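N-carbamoylsarcosine amidase related protein (Thermoplasma acidophilum, PDB 3EEF) binds zinc and, as a member of the isochorismatase-like cysteine hydrolase family, probably hydrolyses N-carbamoylsarcosine to sarcosine, ammonia and carbon dioxide. Local coordinates at residues 37-40 and 44-47; 2-7 and 103-108; 12-17 and 116-121. All blocks are in the same frame, centred on the assembly; numbering follows the deposited sequence.

Contact 1 of 3, residues 37-40 and 44-47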
loop_
_atom_site.group_PDB
_atom_site.type_symbol
_atom_site.label_atom_id
_atom_site.label_comp_id
_atom_site.label_asym_id
_atom_site.label_seq_id
_atom_site.Cartn_x
_atom_site.Cartn_y
_atom_site.Cartn_z
ATOM N N THR A 37 15.693 0.643 -27.664
ATOM C CA THR A 37 14.755 -0.245 -28.352
ATOM C C THR A 37 13.313 -0.061 -27.819
ATOM O O THR A 37 12.345 -0.062 -28.578
ATOM C CB THR A 37 15.144 -1.724 -28.189
ATOM O OG1 THR A 37 14.817 -2.139 -26.866
ATOM C CG2 THR A 37 16.638 -1.954 -28.413
ATOM N N PHE A 38 13.174 0.107 -26.509
ATOM C CA PHE A 38 11.844 0.330 -25.917
ATOM C C PHE A 38 11.206 1.610 -26.444
ATOM O O PHE A 38 10.008 1.639 -26.769
ATOM C CB PHE A 38 11.910 0.365 -24.383
ATOM C CG PHE A 38 11.581 -0.935 -23.756
ATOM C CD1 PHE A 38 12.477 -1.983 -23.805
ATOM C CD2 PHE A 38 10.356 -1.132 -23.128
ATOM C CE1 PHE A 38 12.153 -3.220 -23.234
ATOM C CE2 PHE A 38 10.043 -2.357 -22.559
ATOM C CZ PHE A 38 10.940 -3.398 -22.617
ATOM N N ARG A 39 12.019 2.665 -26.499
ATOM C CA ARG A 39 11.586 3.953 -27.043
ATOM C C ARG A 39 11.198 3.812 -28.509
ATOM O O ARG A 39 10.110 4.208 -28.899
ATOM C CB ARG A 39 12.699 4.992 -26.932
ATOM C CG ARG A 39 12.958 5.515 -25.522
ATOM C CD ARG A 39 13.621 6.876 -25.595
ATOM N NE ARG A 39 14.248 7.260 -24.334
ATOM C CZ ARG A 39 15.561 7.365 -24.115
ATOM N NH1 ARG A 39 16.453 7.128 -25.083
ATOM N NH2 ARG A 39 15.996 7.730 -22.910
ATOM N N ARG A 40 12.095 3.237 -29.311
ATOM C CA ARG A 40 11.863 3.082 -30.741
ATOM C C ARG A 40 10.598 2.250 -30.973
ATOM O O ARG A 40 9.968 2.345 -32.020
ATOM C CB ARG A 40 13.088 2.460 -31.443
ATOM N N PRO A 44 6.451 1.902 -22.605
ATOM C CA PRO A 44 6.801 2.782 -21.502
ATOM C C PRO A 44 8.199 2.527 -20.920
ATOM O O PRO A 44 8.624 1.381 -20.752
ATOM C CB PRO A 44 5.728 2.482 -20.447
ATOM C CG PRO A 44 4.690 1.667 -21.122
ATOM C CD PRO A 44 5.378 0.966 -22.236
ATOM N N VAL A 45 8.885 3.619 -20.618
ATOM C CA VAL A 45 10.185 3.590 -19.950
ATOM C C VAL A 45 10.058 4.421 -18.691
ATOM O O VAL A 45 9.639 5.578 -18.752
ATOM C CB VAL A 45 11.253 4.184 -20.827
ATOM C CG1 VAL A 45 12.547 4.428 -20.005
ATOM C CG2 VAL A 45 11.494 3.265 -22.050
ATOM N N VAL A 46 10.390 3.819 -17.550
ATOM C CA VAL A 46 10.244 4.463 -16.262
ATOM C C VAL A 46 11.542 4.418 -15.457
ATOM O O VAL A 46 12.027 3.352 -15.120
ATOM C CB VAL A 46 9.148 3.754 -15.432
ATOM C CG1 VAL A 46 8.975 4.465 -14.083
ATOM C CG2 VAL A 46 7.823 3.677 -16.234
ATOM N N TYR A 47 12.076 5.585 -15.140
ATOM C CA TYR A 47 13.239 5.681 -14.300
ATOM C C TYR A 47 12.759 5.810 -12.873
ATOM O O TYR A 47 11.908 6.640 -12.581
ATOM C CB TYR A 47 14.088 6.907 -14.663
ATOM C CG TYR A 47 14.729 6.887 -16.049
ATOM C CD1 TYR A 47 16.080 6.580 -16.214
ATOM C CD2 TYR A 47 13.992 7.195 -17.184
ATOM C CE1 TYR A 47 16.665 6.587 -17.478
ATOM C CE2 TYR A 47 14.571 7.189 -18.453
ATOM C CZ TYR A 47 15.903 6.890 -18.595
ATOM O OH TYR A 47 16.468 6.904 -19.859
#
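The guanidinium of Arg39 meets the ring of Tyr47 at the phenol end. NH2 lies at the ring edge, near the ring plane, and the two flat groups are tilted 27° apart. The hydroxyl lies oblique to the guanidinium, with Arg39 NH2 3.2 Å from Tyr47 OH. The stronger partner of that nitrogen is Asp85, which forms a salt bridge to NH2 through OD2. Tyr47 OH also makes a weak hydrogen bond to the carbonyl of Ile79. Arg39 gets this far because its chain runs extended from CG to NE. It crosses the tyrosine side chain at about a right angle.

The ring of Phe38 has the carbonyl of Pro44 beside it, in an oblique position. Phe38 CD2 is 3.9 Å from Pro44 O.

These groups sit on the second half of a beta-alpha-beta crossover. Helix 22-40 ends here, a short turn follows, and strand 45-50 enters the parallel sheet next to strand 3-8. The helix therefore lies against the strand that it leads into. Val45 makes the apolar link: its CG2 is 3.7 Å from CB of Phe38. CG2 stands beside the backbone N of Val45. The other methyl, CG1, is anti to that N (chi1 168°) and lies 3.8 Å from CE2 of Tyr47. One branch thus packs on the helix and the other on the tyrosine. The Phe38 ring continues onto Pro3 and Leu5 of strand 3-8. On the strand side, the backbone of Val45 and Tyr47 pairs with Tyr86, and that of Val46 with Leu5 and Val7. The Tyr47 side chain remains about 11 Å from that of the zinc ligand Asp50.

Contact 2 of 3, residues 2-7 and 103-108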
loop_
_atom_site.group_PDB
_atom_site.type_symbol
_atom_site.label_atom_id
_atom_site.label_comp_id
_atom_site.label_asym_id
_atom_site.label_seq_id
_atom_site.Cartn_x
_atom_site.Cartn_y
_atom_site.Cartn_z
ATOM N N LYS A 2 2.909 -7.490 -22.760
ATOM C CA LYS A 2 2.994 -6.025 -22.895
ATOM C C LYS A 2 3.920 -5.474 -21.804
ATOM O O LYS A 2 3.532 -5.332 -20.626
ATOM C CB LYS A 2 1.613 -5.366 -22.875
ATOM C CG LYS A 2 1.595 -3.930 -23.419
ATOM C CD LYS A 2 0.173 -3.346 -23.446
ATOM C CE LYS A 2 0.103 -1.929 -24.066
ATOM N NZ LYS A 2 1.126 -0.976 -23.546
ATOM N N PRO A 3 5.169 -5.185 -22.181
ATOM C CA PRO A 3 6.127 -4.883 -21.162
ATOM C C PRO A 3 6.409 -3.404 -21.002
ATOM O O PRO A 3 6.246 -2.622 -21.959
ATOM C CB PRO A 3 7.371 -5.577 -21.679
ATOM C CG PRO A 3 7.288 -5.342 -23.174
ATOM C CD PRO A 3 5.813 -5.329 -23.501
ATOM N N ALA A 4 6.864 -3.033 -19.798
ATOM C CA ALA A 4 7.452 -1.724 -19.575
ATOM C C ALA A 4 8.849 -1.896 -19.053
ATOM O O ALA A 4 9.146 -2.872 -18.350
ATOM C CB ALA A 4 6.625 -0.939 -18.594
ATOM N N LEU A 5 9.708 -0.938 -19.372
ATOM C CA LEU A 5 11.082 -0.995 -18.887
ATOM C C LEU A 5 11.215 -0.122 -17.638
ATOM O O LEU A 5 10.840 1.043 -17.655
ATOM C CB LEU A 5 12.058 -0.550 -19.971
ATOM C CG LEU A 5 13.524 -0.474 -19.599
ATOM C CD1 LEU A 5 14.163 -1.899 -19.439
ATOM C CD2 LEU A 5 14.234 0.393 -20.645
ATOM N N VAL A 6 11.716 -0.719 -16.560
ATOM C CA VAL A 6 11.945 -0.024 -15.303
ATOM C C VAL A 6 13.446 0.065 -15.112
ATOM O O VAL A 6 14.115 -0.965 -15.050
ATOM C CB VAL A 6 11.266 -0.736 -14.099
ATOM C CG1 VAL A 6 11.526 0.011 -12.808
ATOM C CG2 VAL A 6 9.774 -0.841 -14.329
ATOM N N VAL A 7 13.964 1.296 -15.076
ATOM C CA VAL A 7 15.403 1.554 -15.022
ATOM C C VAL A 7 15.774 1.992 -13.620
ATOM O O VAL A 7 15.506 3.151 -13.230
ATOM C CB VAL A 7 15.846 2.661 -16.004
ATOM C CG1 VAL A 7 17.334 2.731 -16.007
ATOM C CG2 VAL A 7 15.336 2.414 -17.462
HETATM N N MSE A 103 0.795 2.687 -10.631
HETATM C CA MSE A 103 -0.209 3.432 -11.376
HETATM C C MSE A 103 0.134 3.506 -12.861
HETATM O O MSE A 103 -0.715 3.255 -13.723
HETATM C CB MSE A 103 -0.333 4.844 -10.822
HETATM C CG MSE A 103 -0.897 4.914 -9.429
HETATM SE SE MSE A 103 -1.347 6.758 -8.865
HETATM C CE MSE A 103 -2.802 7.100 -10.223
ATOM N N ILE A 104 1.382 3.818 -13.144
ATOM C CA ILE A 104 1.834 4.037 -14.509
ATOM C C ILE A 104 1.751 2.732 -15.287
ATOM O O ILE A 104 1.326 2.724 -16.459
ATOM C CB ILE A 104 3.278 4.488 -14.552
ATOM C CG1 ILE A 104 3.409 5.869 -13.947
ATOM C CG2 ILE A 104 3.833 4.504 -16.003
ATOM C CD1 ILE A 104 4.856 6.176 -13.491
ATOM N N LEU A 105 2.185 1.644 -14.629
ATOM C CA LEU A 105 2.122 0.309 -15.231
ATOM C C LEU A 105 0.671 -0.102 -15.499
ATOM O O LEU A 105 0.349 -0.668 -16.522
ATOM C CB LEU A 105 2.790 -0.714 -14.305
ATOM C CG LEU A 105 4.266 -0.511 -13.950
ATOM C CD1 LEU A 105 4.779 -1.657 -13.015
ATOM C CD2 LEU A 105 5.064 -0.409 -15.213
ATOM N N ARG A 106 -0.212 0.152 -14.546
ATOM C CA ARG A 106 -1.599 -0.211 -14.768
ATOM C C ARG A 106 -2.232 0.668 -15.837
ATOM O O ARG A 106 -2.989 0.162 -16.647
ATOM C CB ARG A 106 -2.411 -0.126 -13.502
ATOM C CG ARG A 106 -2.052 -1.207 -12.513
ATOM C CD ARG A 106 -3.268 -1.643 -11.769
ATOM N NE ARG A 106 -3.028 -1.703 -10.343
ATOM C CZ ARG A 106 -3.901 -2.175 -9.473
ATOM N NH1 ARG A 106 -5.073 -2.631 -9.891
ATOM N NH2 ARG A 106 -3.593 -2.193 -8.194
ATOM N N ALA A 107 -1.914 1.962 -15.850
ATOM C CA ALA A 107 -2.528 2.874 -16.832
ATOM C C ALA A 107 -2.130 2.513 -18.263
ATOM O O ALA A 107 -2.841 2.832 -19.206
ATOM C CB ALA A 107 -2.168 4.325 -16.551
ATOM N N ASN A 108 -0.972 1.894 -18.430
ATOM C CA ASN A 108 -0.517 1.518 -19.773
ATOM C C ASN A 108 -0.745 0.001 -20.004
ATOM O O ASN A 108 -0.139 -0.588 -20.865
ATOM C CB ASN A 108 0.952 1.942 -20.000
ATOM C CG ASN A 108 1.173 3.501 -19.985
ATOM O OD1 ASN A 108 1.296 4.145 -21.035
ATOM N ND2 ASN A 108 1.263 4.083 -18.802
#
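Lys2 reaches across to the end of helix 101-107 and gives a hydrogen bond from NZ to Asn108 O, 3.0 Å long. The lysine chain leaves with CG anti to the backbone N and stays extended to CE. It then bends at chi4 (-48°), which swings NZ onto the carbonyl. The ammonium lies in the carbonyl plane, with a C=O...N angle of 156°. A positive charge at the C-terminal end of a helix probably suits the helix dipole.

Asn108, first to leave helical geometry, folds its side-chain amide back onto the last turn. Its ND2 donates to Ile104 O, 2.7 Å away, and the N-H...O angle is nearly straight at 168°. The backbone N of Asn108 binds the same oxygen, so Ile104 O is gripped twice.

The helix belongs to the crossover from strand 86-90 to strand 112-116. That connection passes over the two strands between them, including 3-8. Ala4 faces the helix from that strand, and its CB is 3.8 Å from Leu105 CD2. The next residue, Leu5, points away and packs on helix 22-40 instead. Arg106 on this helix forms salt bridges with Asp102 of its own chain and of the third subunit.

Contact 3 of 3, residues 12-17 and 116-121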
loop_
_atom_site.group_PDB
_atom_site.type_symbol
_atom_site.label_atom_id
_atom_site.label_comp_id
_atom_site.label_asym_id
_atom_site.label_seq_id
_atom_site.Cartn_x
_atom_site.Cartn_y
_atom_site.Cartn_z
ATOM N N ASN A 12 24.162 9.329 -10.880
ATOM C CA ASN A 12 25.565 9.766 -10.848
ATOM C C ASN A 12 26.384 9.205 -9.705
ATOM O O ASN A 12 27.498 8.778 -9.906
ATOM C CB ASN A 12 25.633 11.301 -10.830
ATOM C CG ASN A 12 25.351 11.904 -12.199
ATOM O OD1 ASN A 12 25.705 11.326 -13.230
ATOM N ND2 ASN A 12 24.728 13.071 -12.216
ATOM N N GLU A 13 25.837 9.188 -8.503
ATOM C CA GLU A 13 26.637 8.769 -7.373
ATOM C C GLU A 13 27.029 7.309 -7.454
ATOM O O GLU A 13 28.063 6.948 -6.924
ATOM C CB GLU A 13 25.920 9.044 -6.055
ATOM C CG GLU A 13 26.695 8.598 -4.805
ATOM C CD GLU A 13 26.129 9.201 -3.549
ATOM O OE1 GLU A 13 25.148 9.963 -3.652
ATOM O OE2 GLU A 13 26.664 8.917 -2.460
ATOM N N PHE A 14 26.214 6.472 -8.102
ATOM C CA PHE A 14 26.542 5.044 -8.206
ATOM C C PHE A 14 27.334 4.680 -9.470
ATOM O O PHE A 14 27.877 3.574 -9.545
ATOM C CB PHE A 14 25.284 4.175 -8.120
ATOM C CG PHE A 14 24.606 4.185 -6.762
ATOM C CD1 PHE A 14 25.272 3.751 -5.637
ATOM C CD2 PHE A 14 23.284 4.576 -6.638
ATOM C CE1 PHE A 14 24.639 3.750 -4.389
ATOM C CE2 PHE A 14 22.635 4.568 -5.405
ATOM C CZ PHE A 14 23.313 4.154 -4.281
ATOM N N ILE A 15 27.400 5.603 -10.438
ATOM C CA ILE A 15 28.048 5.368 -11.740
ATOM C C ILE A 15 29.298 6.228 -11.883
ATOM O O ILE A 15 30.361 5.726 -12.250
ATOM C CB ILE A 15 27.104 5.703 -12.932
ATOM C CG1 ILE A 15 25.864 4.797 -12.948
ATOM C CG2 ILE A 15 27.825 5.532 -14.280
ATOM C CD1 ILE A 15 26.180 3.318 -13.103
ATOM N N HIS A 16 29.155 7.522 -11.603
ATOM C CA HIS A 16 30.228 8.503 -11.798
ATOM C C HIS A 16 30.865 8.992 -10.513
ATOM O O HIS A 16 32.011 9.399 -10.549
ATOM C CB HIS A 16 29.743 9.728 -12.599
ATOM C CG HIS A 16 29.400 9.412 -14.018
ATOM N ND1 HIS A 16 30.286 8.781 -14.868
ATOM C CD2 HIS A 16 28.268 9.613 -14.737
ATOM C CE1 HIS A 16 29.718 8.616 -16.050
ATOM N NE2 HIS A 16 28.495 9.115 -16.000
ATOM N N GLY A 17 30.152 8.956 -9.390
ATOM C CA GLY A 17 30.617 9.654 -8.181
ATOM C C GLY A 17 31.048 8.793 -7.013
ATOM O O GLY A 17 31.742 7.815 -7.178
ATOM N N ILE A 116 16.301 -3.243 -15.380
ATOM C CA ILE A 116 17.719 -3.016 -15.500
ATOM C C ILE A 116 18.159 -1.998 -14.444
ATOM O O ILE A 116 17.315 -1.281 -13.868
ATOM C CB ILE A 116 18.067 -2.512 -16.922
ATOM C CG1 ILE A 116 17.556 -1.098 -17.169
ATOM C CG2 ILE A 116 17.496 -3.467 -17.984
ATOM C CD1 ILE A 116 17.947 -0.561 -18.557
ATOM N N GLY A 117 19.466 -1.947 -14.179
ATOM C CA GLY A 117 20.059 -0.923 -13.300
ATOM C C GLY A 117 20.767 -1.472 -12.070
ATOM O O GLY A 117 21.226 -2.604 -12.058
ATOM N N LEU A 118 20.776 -0.670 -11.014
ATOM C CA LEU A 118 21.577 -0.887 -9.810
ATOM C C LEU A 118 20.729 -1.165 -8.578
ATOM O O LEU A 118 19.876 -0.344 -8.216
ATOM C CB LEU A 118 22.427 0.373 -9.532
ATOM C CG LEU A 118 23.210 0.741 -10.769
ATOM C CD1 LEU A 118 24.090 1.908 -10.484
ATOM C CD2 LEU A 118 23.977 -0.511 -11.333
ATOM N N ASP A 119 20.923 -2.311 -7.925
ATOM C CA ASP A 119 21.720 -3.436 -8.423
ATOM C C ASP A 119 21.003 -4.730 -8.119
ATOM O O ASP A 119 19.989 -4.739 -7.405
ATOM C CB ASP A 119 23.131 -3.436 -7.809
ATOM C CG ASP A 119 23.125 -3.276 -6.318
ATOM O OD1 ASP A 119 22.519 -4.144 -5.657
ATOM O OD2 ASP A 119 23.752 -2.314 -5.818
ATOM N N ALA A 120 21.549 -5.819 -8.645
ATOM C CA ALA A 120 20.991 -7.162 -8.498
ATOM C C ALA A 120 20.750 -7.666 -7.043
ATOM O O ALA A 120 19.949 -8.587 -6.799
ATOM C CB ALA A 120 21.913 -8.162 -9.260
ATOM N N ASP A 121 21.474 -7.099 -6.095
ATOM C CA ASP A 121 21.376 -7.519 -4.697
ATOM C C ASP A 121 20.348 -6.757 -3.890
ATOM O O ASP A 121 19.753 -7.309 -2.955
ATOM C CB ASP A 121 22.728 -7.310 -4.020
ATOM C CG ASP A 121 23.600 -8.500 -4.130
ATOM O OD1 ASP A 121 23.260 -9.413 -4.921
ATOM O OD2 ASP A 121 24.621 -8.535 -3.416
#
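Leu118 pushes one methyl, CD1, into the angle between Phe14 and Ile15. The methyl is 3.5 Å from CB of Phe14 and 3.6 Å from CD1 of Ile15. At Leu118 CD1 the directions to these two carbons are roughly at a right angle. Phe14 meets it with the root of its side chain, and the ring continues beyond CB, with the methyl oblique to it. Ile15 meets it with the tip, methyl to methyl, and the isoleucine and leucine chains cross obliquely. The Ile15 chain folds at both torsions (chi1 -63°, chi2 -61°), which brings CD1 round to the leucine. No hydrogen bond joins the two segments.

Each backbone is held locally. Asn12 O accepts from the N atoms of Ile15, His16 and Gly17, which tightens the short helical turn. On the other side, Asp119 forms an Asx turn: Asp119 OD1 accepts from Asp121 N, 3.2 Å away, using the anti lone pair. The peptide bond between Leu118 and Asp119 is cis. A cis peptide in this loop, after the central strand, is a feature of isochorismatase-like cysteine hydrolases, where it helps shape the oxyanion hole. The same role is likely here but is inferred from relatives.

The metal site is close by. The Phe14 side chain is about 4 Å from that of the zinc ligand His65 and about 5 Å from the zinc ion itself.

Helix 12-15 comes just after strand 3-8. The loop at 116-121 leaves the neighbouring strand 112-116, so the contact sits beyond the C-terminal ends of these central strands. Ile15 also packs on Ala24 and Val28 of helix 22-40. Leu118 touches Ala146 of strand 145-146, and Ala120 leans on Trp153 and Phe157 of helix 153-161.

How the contacts relate
The chain starts with strand 3-8, which carries the first half of contact 2, and then turns into helix 12-15 for contact 3. Helix 22-40 and strand 45-50 follow, and contact 1 closes the short turn between them. It is nested inside the long loops closed by contacts 2 and 3. Those two loops cross, because 103-108 returns to 2-7 before 116-121 returns to 12-17. Contacts 1 and 2 join through the neighbouring strands 45-50 and 3-8. Contacts 2 and 3 meet where Val6 pairs with Ile116, yet lie on opposite sides of the chain's centre. Contacts 1 and 3 do not touch.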